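Local coordinates for protein Tetur07g02040 (Tetranychus urticae, PDB 6BDJ) that binds a ferric iron ion and, as an intradiol ring-cleavage dioxygenase, probably opens aromatic rings by inserting both atoms of molecular oxygen, at residues E49-S54 with P115-R120; N55-R60 with E134-G139. All coordinates share one frame; numbering follows the deposited sequence.

Contact 1. Residues E49-S54 with P115-R120; sequences EDIIRS and PRRFLR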
loop_
_atom_site.group_PDB
_atom_site.type_symbol
_atom_site.label_atom_id
_atom_site.label_comp_id
_atom_site.label_asym_id
_atom_site.label_seq_id
_atom_site.Cartn_x
_atom_site.Cartn_y
_atom_site.Cartn_z
ATOM N N GLU A 49 7.666 -6.057 10.767
ATOM C CA GLU A 49 7.229 -7.269 11.464
ATOM C C GLU A 49 6.626 -8.219 10.461
ATOM O O GLU A 49 5.866 -7.805 9.603
ATOM C CB GLU A 49 6.181 -6.932 12.536
ATOM C CG GLU A 49 6.747 -6.286 13.813
ATOM C CD GLU A 49 5.651 -5.804 14.761
ATOM O OE1 GLU A 49 4.453 -5.976 14.430
ATOM O OE2 GLU A 49 5.969 -5.202 15.819
ATOM N N ASP A 50 6.958 -9.503 10.607
ATOM C CA ASP A 50 6.324 -10.577 9.863
ATOM C C ASP A 50 4.943 -10.813 10.495
ATOM O O ASP A 50 4.824 -11.394 11.576
ATOM C CB ASP A 50 7.158 -11.870 9.933
ATOM C CG ASP A 50 8.437 -11.814 9.060
ATOM O OD1 ASP A 50 8.759 -10.744 8.492
ATOM O OD2 ASP A 50 9.144 -12.846 8.958
ATOM N N ILE A 51 3.924 -10.324 9.797
ATOM C CA ILE A 51 2.545 -10.604 10.093
ATOM C C ILE A 51 1.994 -11.182 8.813
ATOM O O ILE A 51 1.390 -10.485 7.993
ATOM C CB ILE A 51 1.793 -9.352 10.528
ATOM C CG1 ILE A 51 2.521 -8.713 11.711
ATOM C CG2 ILE A 51 0.367 -9.733 10.951
ATOM C CD1 ILE A 51 1.990 -7.337 12.090
ATOM N N ILE A 52 2.263 -12.461 8.633
ATOM C CA ILE A 52 2.073 -13.098 7.367
ATOM C C ILE A 52 0.675 -13.650 7.314
ATOM O O ILE A 52 0.399 -14.689 7.894
ATOM C CB ILE A 52 3.115 -14.186 7.106
ATOM C CG1 ILE A 52 4.532 -13.615 7.260
ATOM C CG2 ILE A 52 2.922 -14.786 5.698
ATOM C CD1 ILE A 52 5.625 -14.676 7.365
ATOM N N ARG A 53 -0.187 -12.937 6.600
ATOM C CA ARG A 53 -1.608 -13.265 6.501
ATOM C C ARG A 53 -2.186 -12.543 5.316
ATOM O O ARG A 53 -1.702 -11.454 4.942
ATOM C CB ARG A 53 -2.362 -12.757 7.735
ATOM C CG ARG A 53 -2.369 -11.241 7.857
ATOM C CD ARG A 53 -2.903 -10.776 9.165
ATOM N NE ARG A 53 -2.597 -9.369 9.448
ATOM C CZ ARG A 53 -3.123 -8.698 10.469
ATOM N NH1 ARG A 53 -3.975 -9.315 11.289
ATOM N NH2 ARG A 53 -2.776 -7.441 10.703
ATOM N N SER A 54 -3.250 -13.099 4.769
ATOM C CA SER A 54 -3.939 -12.469 3.678
ATOM C C SER A 54 -4.970 -11.449 4.143
ATOM O O SER A 54 -5.093 -10.388 3.539
ATOM C CB SER A 54 -4.646 -13.500 2.818
ATOM O OG SER A 54 -5.091 -12.846 1.635
ATOM N N PRO A 115 0.098 -1.627 20.500
ATOM C CA PRO A 115 0.417 -2.907 19.884
ATOM C C PRO A 115 -0.503 -3.317 18.743
ATOM O O PRO A 115 -0.364 -4.404 18.244
ATOM C CB PRO A 115 0.217 -3.904 21.053
ATOM C CG PRO A 115 -0.892 -3.292 21.852
ATOM C CD PRO A 115 -0.657 -1.801 21.761
ATOM N N ARG A 116 -1.473 -2.505 18.367
ATOM C CA ARG A 116 -2.358 -2.860 17.260
ATOM C C ARG A 116 -1.605 -2.882 15.926
ATOM O O ARG A 116 -0.711 -2.098 15.693
ATOM C CB ARG A 116 -3.540 -1.897 17.148
ATOM C CG ARG A 116 -4.505 -1.880 18.358
ATOM C CD ARG A 116 -5.118 -3.248 18.613
ATOM N NE ARG A 116 -5.757 -3.871 17.438
ATOM C CZ ARG A 116 -6.995 -3.669 17.004
ATOM N NH1 ARG A 116 -7.438 -4.359 15.938
ATOM N NH2 ARG A 116 -7.779 -2.766 17.581
ATOM N N ARG A 117 -2.017 -3.784 15.063
ATOM C CA ARG A 117 -1.439 -4.030 13.792
ATOM C C ARG A 117 -2.478 -4.247 12.718
ATOM O O ARG A 117 -2.183 -4.826 11.671
ATOM C CB ARG A 117 -0.509 -5.229 13.873
ATOM C CG ARG A 117 0.652 -5.053 14.866
ATOM C CD ARG A 117 1.605 -3.954 14.404
ATOM N NE ARG A 117 2.727 -3.875 15.338
ATOM C CZ ARG A 117 2.803 -3.046 16.370
ATOM N NH1 ARG A 117 1.807 -2.197 16.654
ATOM N NH2 ARG A 117 3.868 -3.085 17.151
ATOM N N PHE A 118 -3.684 -3.735 12.924
ATOM C CA PHE A 118 -4.678 -3.809 11.892
ATOM C C PHE A 118 -4.160 -3.115 10.631
ATOM O O PHE A 118 -3.346 -2.172 10.693
ATOM C CB PHE A 118 -6.030 -3.185 12.318
ATOM C CG PHE A 118 -5.965 -1.719 12.729
ATOM C CD1 PHE A 118 -5.784 -0.706 11.795
ATOM C CD2 PHE A 118 -6.135 -1.353 14.052
ATOM C CE1 PHE A 118 -5.728 0.626 12.182
ATOM C CE2 PHE A 118 -6.090 -0.023 14.454
ATOM C CZ PHE A 118 -5.891 0.966 13.514
ATOM N N LEU A 119 -4.673 -3.614 9.515
ATOM C CA LEU A 119 -4.378 -3.107 8.207
ATOM C C LEU A 119 -2.883 -3.109 7.868
ATOM O O LEU A 119 -2.379 -2.232 7.139
ATOM C CB LEU A 119 -5.029 -1.733 8.026
ATOM C CG LEU A 119 -6.573 -1.758 8.071
ATOM C CD1 LEU A 119 -7.168 -0.359 8.043
ATOM C CD2 LEU A 119 -7.213 -2.588 6.970
ATOM N N ARG A 120 -2.197 -4.135 8.371
ATOM C CA ARG A 120 -0.840 -4.412 8.031
ATOM C C ARG A 120 -0.744 -5.857 7.718
ATOM O O ARG A 120 -1.332 -6.697 8.429
ATOM C CB ARG A 120 0.062 -4.088 9.211
ATOM C CG ARG A 120 0.052 -2.610 9.581
ATOM C CD ARG A 120 0.944 -2.372 10.786
ATOM N NE ARG A 120 0.883 -0.938 11.048
ATOM C CZ ARG A 120 1.707 -0.029 10.532
ATOM N NH1 ARG A 120 2.700 -0.361 9.716
ATOM N NH2 ARG A 120 1.524 1.249 10.832
#
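Two N-H groups from one arginine grip the carbonyl oxygen of Arg120. Arg53 meets it side-on: NE lies 3.1 Å from Arg120 O and NH2 2.8 Å from the same atom; the NH2 bond is the shorter and straighter, and both lie near the guanidinium plane. Arginine suits this place because its extended chain carries a flat double donor to a backbone acceptor, while NH1 turns to Glu58. CG2 of Ile51 rests over one guanidinium face, displaced from its centre.

The second grip is a salt bridge. Arg117, bent at chi2 (-66°), offers NE to Glu49 OE1 at 2.9 Å and NH2 to Glu49 OE2 at 3.3 Å. OE2 uses its syn lone pair, whereas OE1 is met from above the carboxylate plane. Arg117 NH1 bonds to Arg116 O at 2.7 Å and also to Asp114 O, which helps fix the guanidinium's rotation. Ile51 CD1 packs crosswise against Arg117, 3.7 Å from its CB.

The guanidinium of Arg120 bonds to Ser97 O and Tyr45 O, close to the iron ligand Tyr96. The 49-54 loop runs beside strand 120-124, an outermost strand of the sheet, where Ile51 and Arg53 make backbone hydrogen bonds with Thr122.

Contact 2. Residues N55-R60 with E134-G139; sequences NIVEDR and ETLFPG
Asn55 and Glu134 cross at about a right angle, with the amide and carboxylate planes turned 81° apart. Asn55 ND2 gives a nearly straight bond to Glu134 OE1, 3.0 Å long at 170°, within the amide plane and onto the anti lone pair of the oxygen. The other end of the amide faces its own chain: OD1 accepts from Val57 N at 3.1 Å, the donor coming from above the amide plane, and so closes an Asx turn. Asparagine suits the place because one small group both donates and accepts, and chi1 of -174°, with CG anti to the backbone N, sets it between these partners. The backbones of Asn55 and Glu134 form a single bridge, through Ile56 N donating to Glu134 O at 3.1 Å.

Ile56 runs alongside Thr135 in the same direction. Ile56 CD1 comes 3.4 Å from Thr135 OG1, a hydroxyl that is hydrogen-bonded to Gln89. Val57 instead crosses Leu136 at about a right angle, its CG2 4.0 Å from Leu136 CD2. Beta-branched valine holds two methyls close to the backbone, and leucine is long enough to reach them.

Val57 to Arg60 form a type II' turn, which brings Arg60 CB to 3.6 Å from Leu136 CD1. Beyond CB the arginine leads away, bent at chi2 and chi3, to grip Asp59 side-on with NE and NH2; its NH1 pairs with Asp91, and Phe118 adds a cation-pi contact. An alanine here would keep the CB contact but, without the links to Asp59, Asp91 and Phe118, would probably leave the turn held less firmly against its surroundings.

Chemically the contact grades from a polar end at Asn55 and Glu134 to an apolar patch at Leu136, so directed bonds set the alignment of loop and strand.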
loop_
_atom_site.group_PDB
_atom_site.type_symbol
_atom_site.label_atom_id
_atom_site.label_comp_id
_atom_site.label_asym_id
_atom_site.label_seq_id
_atom_site.Cartn_x
_atom_site.Cartn_y
_atom_site.Cartn_z
ATOM N N ASN A 55 -5.747 -11.772 5.167
ATOM C CA ASN A 55 -6.774 -10.841 5.649
ATOM C C ASN A 55 -6.205 -9.973 6.768
ATOM O O ASN A 55 -5.826 -10.473 7.809
ATOM C CB ASN A 55 -8.037 -11.583 6.100
ATOM C CG ASN A 55 -9.161 -10.627 6.473
ATOM O OD1 ASN A 55 -9.066 -9.875 7.445
ATOM N ND2 ASN A 55 -10.224 -10.632 5.678
ATOM N N ILE A 56 -6.161 -8.664 6.541
ATOM C CA ILE A 56 -5.508 -7.699 7.429
ATOM C C ILE A 56 -6.502 -6.757 8.093
ATOM O O ILE A 56 -6.102 -5.798 8.750
ATOM C CB ILE A 56 -4.428 -6.866 6.673
ATOM C CG1 ILE A 56 -5.021 -6.040 5.519
ATOM C CG2 ILE A 56 -3.406 -7.805 6.084
ATOM C CD1 ILE A 56 -4.037 -5.128 4.784
ATOM N N VAL A 57 -7.795 -7.045 7.941
ATOM C CA VAL A 57 -8.864 -6.123 8.360
ATOM C C VAL A 57 -8.987 -5.992 9.866
ATOM O O VAL A 57 -9.159 -4.889 10.361
ATOM C CB VAL A 57 -10.214 -6.540 7.747
ATOM C CG1 VAL A 57 -11.365 -5.648 8.230
ATOM C CG2 VAL A 57 -10.141 -6.459 6.222
ATOM N N GLU A 58 -8.941 -7.116 10.581
ATOM C CA GLU A 58 -9.152 -7.162 12.022
ATOM C C GLU A 58 -10.536 -6.578 12.306
ATOM O O GLU A 58 -11.491 -7.030 11.710
ATOM C CB GLU A 58 -7.998 -6.504 12.802
ATOM C CG GLU A 58 -6.663 -7.182 12.548
ATOM C CD GLU A 58 -5.551 -6.786 13.510
ATOM O OE1 GLU A 58 -5.734 -6.000 14.447
ATOM O OE2 GLU A 58 -4.426 -7.212 13.263
ATOM N N ASP A 59 -10.621 -5.552 13.149
ATOM C CA ASP A 59 -11.870 -4.921 13.563
ATOM C C ASP A 59 -12.231 -3.673 12.758
ATOM O O ASP A 59 -13.208 -3.013 13.079
ATOM C CB ASP A 59 -11.789 -4.518 15.052
ATOM C CG ASP A 59 -10.620 -3.594 15.348
ATOM O OD1 ASP A 59 -9.727 -3.475 14.484
ATOM O OD2 ASP A 59 -10.540 -3.012 16.452
ATOM N N ARG A 60 -11.476 -3.348 11.712
ATOM C CA ARG A 60 -11.705 -2.116 11.001
ATOM C C ARG A 60 -12.942 -2.213 10.125
ATOM O O ARG A 60 -13.284 -3.276 9.621
ATOM C CB ARG A 60 -10.505 -1.764 10.143
ATOM C CG ARG A 60 -9.243 -1.514 10.946
ATOM C CD ARG A 60 -9.388 -0.342 11.885
ATOM N NE ARG A 60 -9.577 -0.732 13.288
ATOM C CZ ARG A 60 -9.676 0.117 14.323
ATOM N NH1 ARG A 60 -9.665 1.423 14.136
ATOM N NH2 ARG A 60 -9.840 -0.351 15.562
ATOM N N GLU A 134 -6.636 -9.293 1.556
ATOM C CA GLU A 134 -8.034 -8.921 1.805
ATOM C C GLU A 134 -7.981 -7.759 2.759
ATOM O O GLU A 134 -7.592 -7.922 3.911
ATOM C CB GLU A 134 -8.818 -10.081 2.418
ATOM C CG GLU A 134 -8.815 -11.320 1.532
ATOM C CD GLU A 134 -9.686 -12.447 2.064
ATOM O OE1 GLU A 134 -9.975 -12.488 3.275
ATOM O OE2 GLU A 134 -10.125 -13.272 1.245
ATOM N N THR A 135 -8.320 -6.580 2.255
ATOM C CA THR A 135 -8.174 -5.362 3.009
ATOM C C THR A 135 -9.411 -4.525 2.853
ATOM O O THR A 135 -10.478 -5.038 2.523
ATOM C CB THR A 135 -6.877 -4.623 2.627
ATOM O OG1 THR A 135 -6.692 -3.500 3.485
ATOM C CG2 THR A 135 -6.843 -4.191 1.177
ATOM N N LEU A 136 -9.307 -3.247 3.189
ATOM C CA LEU A 136 -10.394 -2.318 2.971
ATOM C C LEU A 136 -9.888 -1.212 2.072
ATOM O O LEU A 136 -8.688 -0.943 2.024
ATOM C CB LEU A 136 -10.845 -1.724 4.306
ATOM C CG LEU A 136 -11.319 -2.690 5.409
ATOM C CD1 LEU A 136 -11.605 -1.885 6.668
ATOM C CD2 LEU A 136 -12.548 -3.489 4.990
ATOM N N PHE A 137 -10.800 -0.537 1.394
ATOM C CA PHE A 137 -10.441 0.722 0.776
ATOM C C PHE A 137 -9.899 1.674 1.881
ATOM O O PHE A 137 -10.523 1.823 2.924
ATOM C CB PHE A 137 -11.616 1.320 0.017
ATOM C CG PHE A 137 -11.217 2.464 -0.857
ATOM C CD1 PHE A 137 -11.098 3.737 -0.322
ATOM C CD2 PHE A 137 -10.904 2.268 -2.198
ATOM C CE1 PHE A 137 -10.691 4.804 -1.104
ATOM C CE2 PHE A 137 -10.486 3.330 -2.990
ATOM C CZ PHE A 137 -10.365 4.595 -2.439
ATOM N N PRO A 138 -8.711 2.279 1.666
ATOM C CA PRO A 138 -8.074 3.073 2.705
ATOM C C PRO A 138 -8.772 4.391 2.926
ATOM O O PRO A 138 -9.344 4.956 1.988
ATOM C CB PRO A 138 -6.669 3.304 2.162
ATOM C CG PRO A 138 -6.860 3.344 0.697
ATOM C CD PRO A 138 -7.901 2.263 0.444
ATOM N N GLY A 139 -8.732 4.873 4.163
ATOM C CA GLY A 139 -9.068 6.261 4.444
ATOM C C GLY A 139 -7.847 7.089 4.081
ATOM O O GLY A 139 -6.967 6.647 3.337
#

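How the contacts relate
From the N terminus the chain first runs through 49-54 and straight on into 55-60, one continuous loop ahead of strand 64-73. Contact 1 closes the long excursion to 115-120, which takes in strands 64-73 and 84-88; contact 2 closes a longer one, to 134-139 on strand 130-136. Since the segments alternate, the two closures cross rather than nest. They also touch: Leu119 N and Ile56 O probably form a hydrogen bond, as do Glu134 N and Ser54 O. The 49-60 loop therefore ties together the entry to strand 120-124 and the end of strand 130-136, the two outermost strands of the mixed sheet within this chain.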